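Local coordinates for uncharacterized conserved protein (Idiomarina loihiensis, PDB 2QSD) that is of unknown function and belongs to a family defined by a conserved domain, DUF1543, that occurs twice along its chain, at residues 150-154 against 155-159. Numbering follows the deposited sequence.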
ATOM      1  N   ASP A 150       7.090 -13.820  17.474  1.00 58.10           N
ATOM      2  CA  ASP A 150       7.645 -14.867  18.337  1.00 60.28           C
ATOM      3  C   ASP A 150       7.487 -16.270  17.766  1.00 60.81           C
ATOM      4  O   ASP A 150       8.204 -17.190  18.162  1.00 62.04           O
ATOM      5  CB  ASP A 150       7.049 -14.791  19.749  1.00 69.50           C
ATOM      6  CG  ASP A 150       5.555 -15.084  19.784  1.00 84.12           C
ATOM      7  OD1 ASP A 150       5.088 -15.599  20.822  1.00 92.76           O
ATOM      8  OD2 ASP A 150       4.847 -14.799  18.793  1.00 89.93           O
ATOM      9  N   LEU A 151       6.544 -16.423  16.843  1.00 61.04           N
ATOM     10  CA  LEU A 151       6.339 -17.679  16.136  1.00 57.39           C
ATOM     11  C   LEU A 151       6.225 -17.348  14.657  1.00 57.20           C
ATOM     12  O   LEU A 151       5.354 -16.575  14.256  1.00 59.52           O
ATOM     13  CB  LEU A 151       5.057 -18.361  16.617  1.00 56.90           C
ATOM     14  CG  LEU A 151       4.991 -19.880  16.806  1.00 60.15           C
ATOM     15  CD1 LEU A 151       3.534 -20.319  16.820  1.00 64.70           C
ATOM     16  CD2 LEU A 151       5.775 -20.670  15.761  1.00 55.83           C
ATOM     17  N   VAL A 152       7.132 -17.906  13.859  1.00 53.68           N
ATOM     18  CA  VAL A 152       7.181 -17.650  12.421  1.00 46.01           C
ATOM     19  C   VAL A 152       7.479 -18.955  11.690  1.00 50.84           C
ATOM     20  O   VAL A 152       8.550 -19.534  11.883  1.00 52.14           O
ATOM     21  CB  VAL A 152       8.297 -16.628  12.034  1.00 48.11           C
ATOM     22  CG1 VAL A 152       8.192 -16.278  10.562  1.00 35.69           C
ATOM     23  CG2 VAL A 152       8.242 -15.359  12.874  1.00 29.44           C
ATOM     24  N   ASP A 153       6.540 -19.399  10.851  1.00 49.43           N
ATOM     25  CA  ASP A 153       6.663 -20.647  10.074  1.00 55.73           C
ATOM     26  C   ASP A 153       7.123 -21.840  10.922  1.00 58.41           C
ATOM     27  O   ASP A 153       8.096 -22.518  10.578  1.00 54.83           O
ATOM     28  CB  ASP A 153       7.594 -20.471   8.857  1.00 59.33           C
ATOM     29  CG  ASP A 153       7.168 -19.333   7.927  1.00 61.27           C
ATOM     30  OD1 ASP A 153       5.993 -18.901   7.969  1.00 57.33           O
ATOM     31  OD2 ASP A 153       8.025 -18.880   7.138  1.00 55.54           O
ATOM     32  N   ASN A 154       6.426 -22.058  12.039  1.00 64.33           N
ATOM     33  CA  ASN A 154       6.714 -23.134  13.009  1.00 70.01           C
ATOM     34  C   ASN A 154       8.077 -23.055  13.705  1.00 65.77           C
ATOM     35  O   ASN A 154       8.566 -24.046  14.250  1.00 63.97           O
ATOM     36  CB  ASN A 154       6.471 -24.531  12.405  1.00 76.05           C
ATOM     37  CG  ASN A 154       5.009 -24.771  12.068  1.00 90.80           C
ATOM     38  OD1 ASN A 154       4.111 -24.426  12.845  1.00 94.41           O
ATOM     39  ND2 ASN A 154       4.763 -25.365  10.904  1.00 90.56           N
ATOM     40  N   HIS A 155       8.675 -21.868  13.686  1.00 62.08           N
ATOM     41  CA  HIS A 155       9.925 -21.623  14.385  1.00 57.95           C
ATOM     42  C   HIS A 155       9.723 -20.548  15.434  1.00 53.53           C
ATOM     43  O   HIS A 155       9.103 -19.514  15.168  1.00 51.13           O
ATOM     44  CB  HIS A 155      11.027 -21.212  13.412  1.00 55.35           C
ATOM     45  CG  HIS A 155      11.522 -22.329  12.551  1.00 59.56           C
ATOM     46  ND1 HIS A 155      10.964 -22.629  11.327  1.00 59.57           N
ATOM     47  CD2 HIS A 155      12.533 -23.212  12.731  1.00 60.71           C
ATOM     48  CE1 HIS A 155      11.608 -23.650  10.792  1.00 60.16           C
ATOM     49  NE2 HIS A 155      12.564 -24.023  11.623  1.00 60.92           N
ATOM     50  N   TYR A 156      10.235 -20.808  16.631  1.00 54.58           N
ATOM     51  CA  TYR A 156      10.144 -19.854  17.728  1.00 57.65           C
ATOM     52  C   TYR A 156      11.303 -18.862  17.690  1.00 53.49           C
ATOM     53  O   TYR A 156      12.438 -19.229  17.393  1.00 54.65           O
ATOM     54  CB  TYR A 156      10.081 -20.579  19.074  1.00 63.26           C
ATOM     55  CG  TYR A 156       8.783 -21.325  19.301  1.00 70.44           C
ATOM     56  CD1 TYR A 156       7.673 -20.677  19.844  1.00 73.13           C
ATOM     57  CD2 TYR A 156       8.661 -22.677  18.968  1.00 73.83           C
ATOM     58  CE1 TYR A 156       6.475 -21.354  20.053  1.00 73.04           C
ATOM     59  CE2 TYR A 156       7.466 -23.365  19.172  1.00 71.50           C
ATOM     60  CZ  TYR A 156       6.379 -22.695  19.716  1.00 76.74           C
ATOM     61  OH  TYR A 156       5.194 -23.361  19.926  1.00 80.18           O
ATOM     62  N   VAL A 157      10.996 -17.602  17.974  1.00 53.26           N
ATOM     63  CA  VAL A 157      11.992 -16.538  17.999  1.00 54.11           C
ATOM     64  C   VAL A 157      12.425 -16.279  19.439  1.00 58.62           C
ATOM     65  O   VAL A 157      11.609 -15.897  20.285  1.00 61.66           O
ATOM     66  CB  VAL A 157      11.435 -15.234  17.381  1.00 53.64           C
ATOM     67  CG1 VAL A 157      12.437 -14.088  17.519  1.00 54.85           C
ATOM     68  CG2 VAL A 157      11.067 -15.451  15.922  1.00 49.52           C
ATOM     69  N   THR A 158      13.706 -16.510  19.718  1.00 56.98           N
ATOM     70  CA  THR A 158      14.277 -16.180  21.021  1.00 55.03           C
ATOM     71  C   THR A 158      15.407 -15.174  20.860  1.00 53.03           C
ATOM     72  O   THR A 158      16.094 -15.162  19.842  1.00 60.86           O
ATOM     73  CB  THR A 158      14.769 -17.426  21.797  1.00 57.16           C
ATOM     74  OG1 THR A 158      15.678 -18.178  20.988  1.00 65.79           O
ATOM     75  CG2 THR A 158      13.593 -18.314  22.198  1.00 65.52           C
ATOM     76  N   LEU A 159      15.591 -14.335  21.874  1.00 56.78           N
ATOM     77  CA  LEU A 159      16.554 -13.243  21.820  1.00 51.36           C
ATOM     78  C   LEU A 159      17.697 -13.416  22.813  1.00 50.60           C
ATOM     79  O   LEU A 159      17.493 -13.916  23.917  1.00 52.26           O
ATOM     80  CB  LEU A 159      15.843 -11.904  22.042  1.00 45.62           C
ATOM     81  CG  LEU A 159      14.704 -11.598  21.062  1.00 45.05           C
ATOM     82  CD1 LEU A 159      13.948 -10.367  21.486  1.00 47.98           C
ATOM     83  CD2 LEU A 159      15.213 -11.441  19.628  1.00 42.73           C
TER
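With its CG anti to the carbonyl carbon (chi1 -72°) and its ring turned by a chi2 of 90°, H155 swings ND1 back to the carbonyl of D153, two residues earlier. H155 ND1 donates to D153 O at 3.0 Å; the bond is bent, 137° at the hydrogen. Histidine suits this place because a ring nitrogen can reach a turn carbonyl that the backbone N-H, badly angled to it, does not use. Replacing it with a leucine would probably leave D153 O without this donor and the turn less firmly braced. V152 to H155 form a type I' turn of a tight beta hairpin, and D153 and N154, residue types that tolerate positive phi, fill its two corners. V152 N meets H155 O at 2.9 Å, nearly straight, and H155 N returns to V152 O; V157 N also bonds D150 O. On one face L151 CG lies 3.9 Å from Y156 CE1, and the leucine's branched end puts L151 CD2 over the flat tyrosine ring; on the other, V152 and V157, beta-branched and apolar as suits a buried strand face, touch through their CG2 methyls. Beyond the hairpin, V33 N of strand 26-34 donates to D153 OD2.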